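Local coordinates for 4-alpha-glucanotransferase (Streptococcus agalactiae, PDB 6M6T), which is an amylomaltase (4-alpha-glucanotransferase), a TIM-barrel family protein that carries bound glycan in two pockets, at residues I428-L433 and E481-F486; P264-D269 and F276-Y281. All coordinates share one frame; numbering follows the deposited sequence.

Contact 1 (I428-L433 and E481-F486); sequences ITETVL and ENRKAF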
ATOM      1  N   ILE A 428       8.300 -15.496 -21.725  1.00 49.92           N
ATOM      2  CA  ILE A 428       9.328 -14.557 -21.301  1.00 51.94           C
ATOM      3  C   ILE A 428       9.190 -14.110 -19.853  1.00 47.56           C
ATOM      4  O   ILE A 428      10.093 -13.443 -19.338  1.00 49.33           O
ATOM      5  CB  ILE A 428       9.362 -13.333 -22.240  1.00 58.24           C
ATOM      6  CG1 ILE A 428      10.692 -12.595 -22.070  1.00 48.65           C
ATOM      7  CG2 ILE A 428       8.153 -12.413 -21.985  1.00 53.65           C
ATOM      8  CD1 ILE A 428      11.156 -11.912 -23.275  1.00 55.40           C
ATOM      9  N   THR A 429       8.112 -14.465 -19.158  1.00 45.73           N
ATOM     10  CA  THR A 429       8.068 -14.127 -17.736  1.00 49.77           C
ATOM     11  C   THR A 429       9.093 -14.943 -16.960  1.00 49.75           C
ATOM     12  O   THR A 429       9.771 -14.426 -16.060  1.00 47.50           O
ATOM     13  CB  THR A 429       6.674 -14.359 -17.172  1.00 54.00           C
ATOM     14  OG1 THR A 429       6.270 -15.709 -17.445  1.00 54.05           O
ATOM     15  CG2 THR A 429       5.683 -13.376 -17.784  1.00 54.78           C
ATOM     16  N   GLU A 430       9.228 -16.219 -17.320  1.00 51.28           N
ATOM     17  CA  GLU A 430      10.260 -17.071 -16.752  1.00 49.59           C
ATOM     18  C   GLU A 430      11.657 -16.607 -17.182  1.00 51.44           C
ATOM     19  O   GLU A 430      12.606 -16.646 -16.380  1.00 48.09           O
ATOM     20  CB  GLU A 430       9.971 -18.529 -17.153  1.00 57.54           C
ATOM     21  CG  GLU A 430       8.926 -19.234 -16.250  1.00 57.28           C
ATOM     22  CD  GLU A 430       8.051 -20.266 -16.961  1.00 68.72           C
ATOM     23  OE1 GLU A 430       7.113 -20.795 -16.310  1.00 73.59           O
ATOM     24  OE2 GLU A 430       8.284 -20.543 -18.161  1.00 71.64           O
ATOM     25  N   THR A 431      11.793 -16.109 -18.415  1.00 45.62           N
ATOM     26  CA  THR A 431      13.052 -15.503 -18.830  1.00 45.58           C
ATOM     27  C   THR A 431      13.426 -14.350 -17.906  1.00 47.03           C
ATOM     28  O   THR A 431      14.466 -14.382 -17.220  1.00 48.18           O
ATOM     29  CB  THR A 431      12.955 -15.003 -20.276  1.00 50.27           C
ATOM     30  OG1 THR A 431      12.262 -15.959 -21.091  1.00 45.99           O
ATOM     31  CG2 THR A 431      14.356 -14.769 -20.856  1.00 51.05           C
ATOM     32  N   VAL A 432      12.569 -13.321 -17.878  1.00 46.11           N
ATOM     33  CA  VAL A 432      12.882 -12.108 -17.135  1.00 45.41           C
ATOM     34  C   VAL A 432      13.175 -12.449 -15.686  1.00 44.08           C
ATOM     35  O   VAL A 432      14.117 -11.913 -15.092  1.00 44.90           O
ATOM     36  CB  VAL A 432      11.741 -11.077 -17.267  1.00 50.56           C
ATOM     37  CG1 VAL A 432      11.983  -9.865 -16.345  1.00 42.57           C
ATOM     38  CG2 VAL A 432      11.597 -10.621 -18.708  1.00 51.19           C
ATOM     39  N   LEU A 433      12.402 -13.371 -15.106  1.00 40.84           N
ATOM     40  CA  LEU A 433      12.561 -13.671 -13.694  1.00 40.74           C
ATOM     41  C   LEU A 433      13.844 -14.450 -13.416  1.00 47.86           C
ATOM     42  O   LEU A 433      14.468 -14.265 -12.353  1.00 45.36           O
ATOM     43  CB  LEU A 433      11.336 -14.431 -13.210  1.00 45.44           C
ATOM     44  CG  LEU A 433      10.123 -13.558 -12.931  1.00 42.85           C
ATOM     45  CD1 LEU A 433       8.877 -14.408 -12.900  1.00 47.98           C
ATOM     46  CD2 LEU A 433      10.325 -12.888 -11.600  1.00 40.93           C
ATOM     47  N   GLU A 481       1.234 -26.601  -9.115  1.00 52.39           N
ATOM     48  CA  GLU A 481       2.494 -27.111  -8.571  1.00 61.33           C
ATOM     49  C   GLU A 481       3.691 -26.782  -9.465  1.00 53.25           C
ATOM     50  O   GLU A 481       4.842 -26.767  -9.022  1.00 43.37           O
ATOM     51  CB  GLU A 481       2.400 -28.634  -8.359  1.00 66.45           C
ATOM     52  CG  GLU A 481       2.791 -29.101  -6.944  1.00 72.78           C
ATOM     53  CD  GLU A 481       1.963 -28.429  -5.829  1.00 79.53           C
ATOM     54  OE1 GLU A 481       0.748 -28.186  -6.032  1.00 79.79           O
ATOM     55  OE2 GLU A 481       2.512 -28.194  -4.726  1.00 82.42           O
ATOM     56  N   ASN A 482       3.418 -26.605 -10.754  1.00 54.66           N
ATOM     57  CA  ASN A 482       4.467 -26.243 -11.708  1.00 51.16           C
ATOM     58  C   ASN A 482       4.953 -24.807 -11.487  1.00 54.67           C
ATOM     59  O   ASN A 482       6.167 -24.560 -11.452  1.00 52.49           O
ATOM     60  CB  ASN A 482       3.933 -26.461 -13.135  1.00 58.17           C
ATOM     61  CG  ASN A 482       4.746 -25.775 -14.208  1.00 65.13           C
ATOM     62  OD1 ASN A 482       4.568 -24.577 -14.477  1.00 63.43           O
ATOM     63  ND2 ASN A 482       5.623 -26.546 -14.863  1.00 62.20           N
ATOM     64  N   ARG A 483       4.028 -23.846 -11.312  1.00 53.62           N
ATOM     65  CA  ARG A 483       4.443 -22.478 -10.986  1.00 49.89           C
ATOM     66  C   ARG A 483       5.267 -22.456  -9.703  1.00 51.29           C
ATOM     67  O   ARG A 483       6.322 -21.803  -9.628  1.00 51.61           O
ATOM     68  CB  ARG A 483       3.235 -21.543 -10.843  1.00 43.93           C
ATOM     69  CG  ARG A 483       2.289 -21.482 -12.024  1.00 47.85           C
ATOM     70  CD  ARG A 483       3.012 -21.203 -13.327  1.00 48.58           C
ATOM     71  NE  ARG A 483       2.072 -20.817 -14.376  1.00 50.56           N
ATOM     72  CZ  ARG A 483       2.232 -21.108 -15.665  1.00 56.49           C
ATOM     73  NH1 ARG A 483       3.308 -21.791 -16.052  1.00 64.08           N
ATOM     74  NH2 ARG A 483       1.331 -20.711 -16.563  1.00 42.61           N
ATOM     75  N   LYS A 484       4.792 -23.175  -8.678  1.00 48.31           N
ATOM     76  CA  LYS A 484       5.497 -23.208  -7.401  1.00 45.34           C
ATOM     77  C   LYS A 484       6.881 -23.814  -7.562  1.00 46.91           C
ATOM     78  O   LYS A 484       7.850 -23.338  -6.961  1.00 47.06           O
ATOM     79  CB  LYS A 484       4.681 -23.987  -6.362  1.00 44.74           C
ATOM     80  CG  LYS A 484       3.396 -23.280  -5.943  1.00 55.71           C
ATOM     81  CD  LYS A 484       2.254 -24.238  -5.570  1.00 59.08           C
ATOM     82  CE  LYS A 484       2.218 -24.506  -4.080  1.00 55.60           C
ATOM     83  NZ  LYS A 484       3.247 -25.519  -3.762  1.00 69.51           N
ATOM     84  N   ALA A 485       6.991 -24.873  -8.373  1.00 53.01           N
ATOM     85  CA  ALA A 485       8.282 -25.518  -8.588  1.00 52.34           C
ATOM     86  C   ALA A 485       9.244 -24.586  -9.313  1.00 47.34           C
ATOM     87  O   ALA A 485      10.441 -24.553  -9.008  1.00 39.80           O
ATOM     88  CB  ALA A 485       8.088 -26.811  -9.375  1.00 51.39           C
ATOM     89  N   PHE A 486       8.719 -23.805 -10.258  1.00 47.63           N
ATOM     90  CA  PHE A 486       9.527 -22.812 -10.948  1.00 44.70           C
ATOM     91  C   PHE A 486      10.094 -21.790  -9.972  1.00 48.57           C
ATOM     92  O   PHE A 486      11.287 -21.441 -10.030  1.00 45.90           O
ATOM     93  CB  PHE A 486       8.693 -22.107 -12.015  1.00 43.84           C
ATOM     94  CG  PHE A 486       9.370 -20.904 -12.574  1.00 52.73           C
ATOM     95  CD1 PHE A 486      10.564 -21.030 -13.263  1.00 51.99           C
ATOM     96  CD2 PHE A 486       8.855 -19.643 -12.368  1.00 50.53           C
ATOM     97  CE1 PHE A 486      11.212 -19.924 -13.763  1.00 56.29           C
ATOM     98  CE2 PHE A 486       9.503 -18.536 -12.868  1.00 53.01           C
ATOM     99  CZ  PHE A 486      10.685 -18.672 -13.560  1.00 49.47           C
TER

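Contact 2 (P264-D269 and F276-Y281); sequences PIYNWD and FDWWIY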
ATOM      1  N   PRO A 264      -3.289  16.682  -0.138  1.00 48.20           N
ATOM      2  CA  PRO A 264      -2.774  17.943   0.390  1.00 47.16           C
ATOM      3  C   PRO A 264      -1.258  17.893   0.481  1.00 47.96           C
ATOM      4  O   PRO A 264      -0.639  16.832   0.418  1.00 49.57           O
ATOM      5  CB  PRO A 264      -3.416  18.040   1.778  1.00 51.75           C
ATOM      6  CG  PRO A 264      -3.692  16.618   2.160  1.00 53.86           C
ATOM      7  CD  PRO A 264      -4.025  15.906   0.872  1.00 51.09           C
ATOM      8  N   ILE A 265      -0.669  19.067   0.644  1.00 48.45           N
ATOM      9  CA  ILE A 265       0.770  19.264   0.674  1.00 37.93           C
ATOM     10  C   ILE A 265       1.201  19.557   2.105  1.00 44.54           C
ATOM     11  O   ILE A 265       0.424  20.085   2.907  1.00 46.09           O
ATOM     12  CB  ILE A 265       1.113  20.411  -0.289  1.00 42.42           C
ATOM     13  CG1 ILE A 265       0.881  19.967  -1.726  1.00 46.11           C
ATOM     14  CG2 ILE A 265       2.496  20.914  -0.078  1.00 42.71           C
ATOM     15  CD1 ILE A 265       1.994  19.113  -2.268  1.00 50.12           C
ATOM     16  N   TYR A 266       2.439  19.192   2.438  1.00 43.80           N
ATOM     17  CA  TYR A 266       2.937  19.382   3.794  1.00 47.11           C
ATOM     18  C   TYR A 266       3.478  20.799   3.999  1.00 52.68           C
ATOM     19  O   TYR A 266       4.126  21.374   3.118  1.00 53.91           O
ATOM     20  CB  TYR A 266       4.025  18.343   4.105  1.00 48.31           C
ATOM     21  CG  TYR A 266       3.471  16.945   4.311  1.00 56.07           C
ATOM     22  CD1 TYR A 266       2.523  16.692   5.304  1.00 52.80           C
ATOM     23  CD2 TYR A 266       3.875  15.879   3.503  1.00 52.84           C
ATOM     24  CE1 TYR A 266       1.999  15.426   5.488  1.00 57.03           C
ATOM     25  CE2 TYR A 266       3.355  14.605   3.685  1.00 46.12           C
ATOM     26  CZ  TYR A 266       2.414  14.385   4.672  1.00 51.50           C
ATOM     27  OH  TYR A 266       1.873  13.132   4.862  1.00 45.99           O
ATOM     28  N   ASN A 267       3.198  21.370   5.175  1.00 53.05           N
ATOM     29  CA  ASN A 267       3.866  22.599   5.620  1.00 50.79           C
ATOM     30  C   ASN A 267       5.106  22.143   6.374  1.00 53.89           C
ATOM     31  O   ASN A 267       5.158  22.121   7.609  1.00 55.59           O
ATOM     32  CB  ASN A 267       2.941  23.458   6.480  1.00 57.15           C
ATOM     33  CG  ASN A 267       3.610  24.735   6.993  1.00 62.35           C
ATOM     34  OD1 ASN A 267       4.304  25.428   6.247  1.00 73.16           O
ATOM     35  ND2 ASN A 267       3.397  25.051   8.271  1.00 56.65           N
ATOM     36  N   TRP A 268       6.117  21.745   5.599  1.00 48.67           N
ATOM     37  CA  TRP A 268       7.275  21.080   6.174  1.00 52.32           C
ATOM     38  C   TRP A 268       7.966  21.939   7.229  1.00 63.11           C
ATOM     39  O   TRP A 268       8.707  21.403   8.068  1.00 62.03           O
ATOM     40  CB  TRP A 268       8.253  20.692   5.061  1.00 55.17           C
ATOM     41  CG  TRP A 268       7.870  19.440   4.283  1.00 48.86           C
ATOM     42  CD1 TRP A 268       7.340  19.387   3.026  1.00 47.44           C
ATOM     43  CD2 TRP A 268       8.008  18.080   4.713  1.00 49.99           C
ATOM     44  NE1 TRP A 268       7.137  18.084   2.644  1.00 49.19           N
ATOM     45  CE2 TRP A 268       7.532  17.259   3.662  1.00 51.61           C
ATOM     46  CE3 TRP A 268       8.485  17.475   5.882  1.00 50.76           C
ATOM     47  CZ2 TRP A 268       7.519  15.869   3.745  1.00 50.15           C
ATOM     48  CZ3 TRP A 268       8.474  16.086   5.964  1.00 49.32           C
ATOM     49  CH2 TRP A 268       7.988  15.300   4.904  1.00 50.30           C
ATOM     50  N   ASP A 269       7.717  23.256   7.230  1.00 67.31           N
ATOM     51  CA  ASP A 269       8.271  24.107   8.279  1.00 62.01           C
ATOM     52  C   ASP A 269       7.679  23.764   9.640  1.00 62.72           C
ATOM     53  O   ASP A 269       8.427  23.622  10.621  1.00 62.25           O
ATOM     54  CB  ASP A 269       8.055  25.581   7.940  1.00 66.07           C
ATOM     55  CG  ASP A 269       8.854  26.022   6.713  1.00 70.47           C
ATOM     56  OD1 ASP A 269      10.102  25.908   6.742  1.00 60.07           O
ATOM     57  OD2 ASP A 269       8.230  26.470   5.718  1.00 72.55           O
ATOM     58  N   PHE A 276       9.387  16.913  13.946  1.00 50.76           N
ATOM     59  CA  PHE A 276       8.841  15.812  13.149  1.00 49.91           C
ATOM     60  C   PHE A 276       8.042  14.796  13.987  1.00 51.70           C
ATOM     61  O   PHE A 276       7.901  13.635  13.600  1.00 47.33           O
ATOM     62  CB  PHE A 276       9.956  15.126  12.367  1.00 48.93           C
ATOM     63  CG  PHE A 276      10.725  16.049  11.476  1.00 44.94           C
ATOM     64  CD1 PHE A 276      10.272  16.328  10.199  1.00 44.95           C
ATOM     65  CD2 PHE A 276      11.911  16.612  11.900  1.00 45.32           C
ATOM     66  CE1 PHE A 276      10.979  17.156   9.363  1.00 40.59           C
ATOM     67  CE2 PHE A 276      12.622  17.443  11.066  1.00 46.34           C
ATOM     68  CZ  PHE A 276      12.149  17.719   9.796  1.00 41.79           C
ATOM     69  N   ASP A 277       7.480  15.246  15.113  1.00 57.94           N
ATOM     70  CA  ASP A 277       6.648  14.433  15.996  1.00 54.95           C
ATOM     71  C   ASP A 277       5.771  13.449  15.220  1.00 51.42           C
ATOM     72  O   ASP A 277       5.844  12.224  15.406  1.00 52.93           O
ATOM     73  CB  ASP A 277       5.795  15.398  16.843  1.00 55.78           C
ATOM     74  CG  ASP A 277       5.025  14.712  17.999  1.00 77.50           C
ATOM     75  OD1 ASP A 277       4.233  13.748  17.774  1.00 70.62           O
ATOM     76  OD2 ASP A 277       5.193  15.193  19.151  1.00 73.86           O
ATOM     77  N   TRP A 278       4.975  13.979  14.296  1.00 49.32           N
ATOM     78  CA  TRP A 278       3.996  13.149  13.604  1.00 49.00           C
ATOM     79  C   TRP A 278       4.672  12.076  12.760  1.00 49.78           C
ATOM     80  O   TRP A 278       4.190  10.941  12.688  1.00 53.99           O
ATOM     81  CB  TRP A 278       3.099  14.027  12.739  1.00 45.02           C
ATOM     82  CG  TRP A 278       1.998  13.295  12.034  1.00 50.37           C
ATOM     83  CD1 TRP A 278       0.943  12.621  12.609  1.00 51.96           C
ATOM     84  CD2 TRP A 278       1.829  13.172  10.615  1.00 49.81           C
ATOM     85  NE1 TRP A 278       0.137  12.091  11.626  1.00 53.96           N
ATOM     86  CE2 TRP A 278       0.659  12.414  10.397  1.00 51.75           C
ATOM     87  CE3 TRP A 278       2.558  13.625   9.507  1.00 49.02           C
ATOM     88  CZ2 TRP A 278       0.203  12.104   9.115  1.00 49.82           C
ATOM     89  CZ3 TRP A 278       2.097  13.319   8.237  1.00 46.32           C
ATOM     90  CH2 TRP A 278       0.934  12.571   8.053  1.00 45.48           C
ATOM     91  N   TRP A 279       5.790  12.414  12.118  1.00 48.62           N
ATOM     92  CA  TRP A 279       6.488  11.448  11.280  1.00 46.91           C
ATOM     93  C   TRP A 279       7.134  10.351  12.115  1.00 47.91           C
ATOM     94  O   TRP A 279       7.178   9.187  11.695  1.00 45.92           O
ATOM     95  CB  TRP A 279       7.543  12.164  10.451  1.00 49.39           C
ATOM     96  CG  TRP A 279       7.013  12.771   9.204  1.00 52.25           C
ATOM     97  CD1 TRP A 279       6.935  14.100   8.911  1.00 48.62           C
ATOM     98  CD2 TRP A 279       6.498  12.072   8.062  1.00 48.17           C
ATOM     99  NE1 TRP A 279       6.403  14.271   7.654  1.00 53.96           N
ATOM    100  CE2 TRP A 279       6.125  13.041   7.115  1.00 49.80           C
ATOM    101  CE3 TRP A 279       6.316  10.727   7.754  1.00 42.20           C
ATOM    102  CZ2 TRP A 279       5.576  12.705   5.885  1.00 47.11           C
ATOM    103  CZ3 TRP A 279       5.778  10.399   6.530  1.00 46.66           C
ATOM    104  CH2 TRP A 279       5.414  11.381   5.613  1.00 44.53           C
ATOM    105  N   ILE A 280       7.670  10.705  13.285  1.00 49.60           N
ATOM    106  CA  ILE A 280       8.202   9.680  14.175  1.00 50.36           C
ATOM    107  C   ILE A 280       7.100   8.712  14.556  1.00 43.96           C
ATOM    108  O   ILE A 280       7.312   7.500  14.612  1.00 47.82           O
ATOM    109  CB  ILE A 280       8.848  10.317  15.418  1.00 51.21           C
ATOM    110  CG1 ILE A 280       9.982  11.258  15.001  1.00 48.48           C
ATOM    111  CG2 ILE A 280       9.324   9.239  16.389  1.00 45.56           C
ATOM    112  CD1 ILE A 280      11.168  10.551  14.450  1.00 46.51           C
ATOM    113  N   TYR A 281       5.893   9.228  14.764  1.00 47.10           N
ATOM    114  CA  TYR A 281       4.764   8.369  15.113  1.00 47.13           C
ATOM    115  C   TYR A 281       4.344   7.482  13.939  1.00 45.14           C
ATOM    116  O   TYR A 281       4.066   6.284  14.114  1.00 47.42           O
ATOM    117  CB  TYR A 281       3.627   9.261  15.615  1.00 48.83           C
ATOM    118  CG  TYR A 281       2.226   8.754  15.443  1.00 53.00           C
ATOM    119  CD1 TYR A 281       1.665   7.876  16.359  1.00 50.54           C
ATOM    120  CD2 TYR A 281       1.445   9.197  14.389  1.00 53.55           C
ATOM    121  CE1 TYR A 281       0.364   7.426  16.207  1.00 61.85           C
ATOM    122  CE2 TYR A 281       0.152   8.762  14.231  1.00 55.77           C
ATOM    123  CZ  TYR A 281      -0.391   7.877  15.140  1.00 63.21           C
ATOM    124  OH  TYR A 281      -1.693   7.448  14.967  1.00 68.05           O
TER

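Contact 1 (I428-L433 and E481-F486)
Glu430 lays its aliphatic stem over Phe486, and this pairing is the tight half of the contact. Glu430 CG sits above one face of the ring, 3.4 Å from the Phe486 centroid and offset toward the rim, a CH-pi contact close to the ring normal; Glu430 CB follows it near CZ and CE1. Phe486 reaches across with CG anti to its backbone N (chi1 169°), which sends the ring from helix 481-493 to the Glu430 stem. Leu433 closes a second flank: its CD1 meets the ring edge near the ring plane, 4.2 Å from Phe486 CE2. Glu430 is thus apolar along its stem and polar at its end, and the looser, partly exposed side begins at the carboxylate. There Glu430 OE1 lies 3.9 Å from Arg483 NH1, a long salt bridge. The oxygen stands well out of the guanidinium plane and no N-H points at it, so the attraction is one of charge alone. The helix axes run nearly parallel, 21° apart, but 12.7 Å from each other, so these side chains bridge the gap. Strand 443-447 and the short helix 448-451 come between helices 428-438 and 481-493 in the chain. Beyond them, Lys484 salt-bridges Glu38 of helix 27-38, while Thr429 and Val432 rest on helix 401-404.

Contact 2 (P264-D269 and F276-Y281)
An aromatic cluster of Tyr266, Trp268, Trp278 and Trp279 joins the chain leaving strand 259-264 to the start of helix 277-289, a fully buried contact that no hydrogen bond crosses. Trp279 is the common partner of Tyr266 and Trp268. The indoles of Trp268 and Trp279 lie in near-parallel planes but are slid apart: the six-membered ring of Trp268 and the five-membered ring of Trp279 have centroids 5.0 Å apart and barely overlap, with Trp268 CH2 3.7 Å from Trp279 CE2. Tyr266 is met differently. The Trp279 edge is turned toward the tyrosine face in an offset edge-to-face pair, the planes 65° apart and Trp279 CZ2 3.7 Å from Tyr266 CE2. Trp278 touches Tyr266 rim to rim instead, bringing Trp278 CZ3 to 3.5 Å from Tyr266 CE1. The tyrosine OH lies in the plane of the Trp278 indole, at its edge. Successive residues of one helix turn thus approach the same phenol, Trp278 with CG anti to its backbone N (chi1 -177°) and Trp279 with CG beside it (chi1 -84°). Phe276, at the N-cap position of helix 277-289, adds a looser edge contact, its CE1 4.3 Å from Trp268 CE3. The tyrosine hydroxyl is hydrogen-bonded outside the cluster to Ile219 O, in a residue of a glycan pocket; the Tyr266 side chain is about 9 Å from the bound 1,5-anhydro-D-glucitol. His271 of the intervening helix 268-273 meets the rings of Tyr266, Trp268 and Trp279, Phe301 packs edge-to-face with Trp279, Tyr304 of strand 303-308 adjoins Trp268, and helix 324-335 receives Phe276 and Trp279 on Leu327.

Overall arrangement
The two contacts lie on opposite sides of the chain's centre, their own centres about 43 Å apart, and share no helix or strand. Contact 1, partly buried, joins two helices that are separated by strand 443-447, a short helix and loops; contact 2, fully buried, links pieces only seven residues apart near the edge of the small antiparallel sheet. Their chemistry follows this placing. At 428-433 with 481-486 one aromatic ring gives the apolar hold and a long charge pair marks the outer side, whereas 264-269 with 276-281 relies on ring against ring and lies close to a glycan pocket.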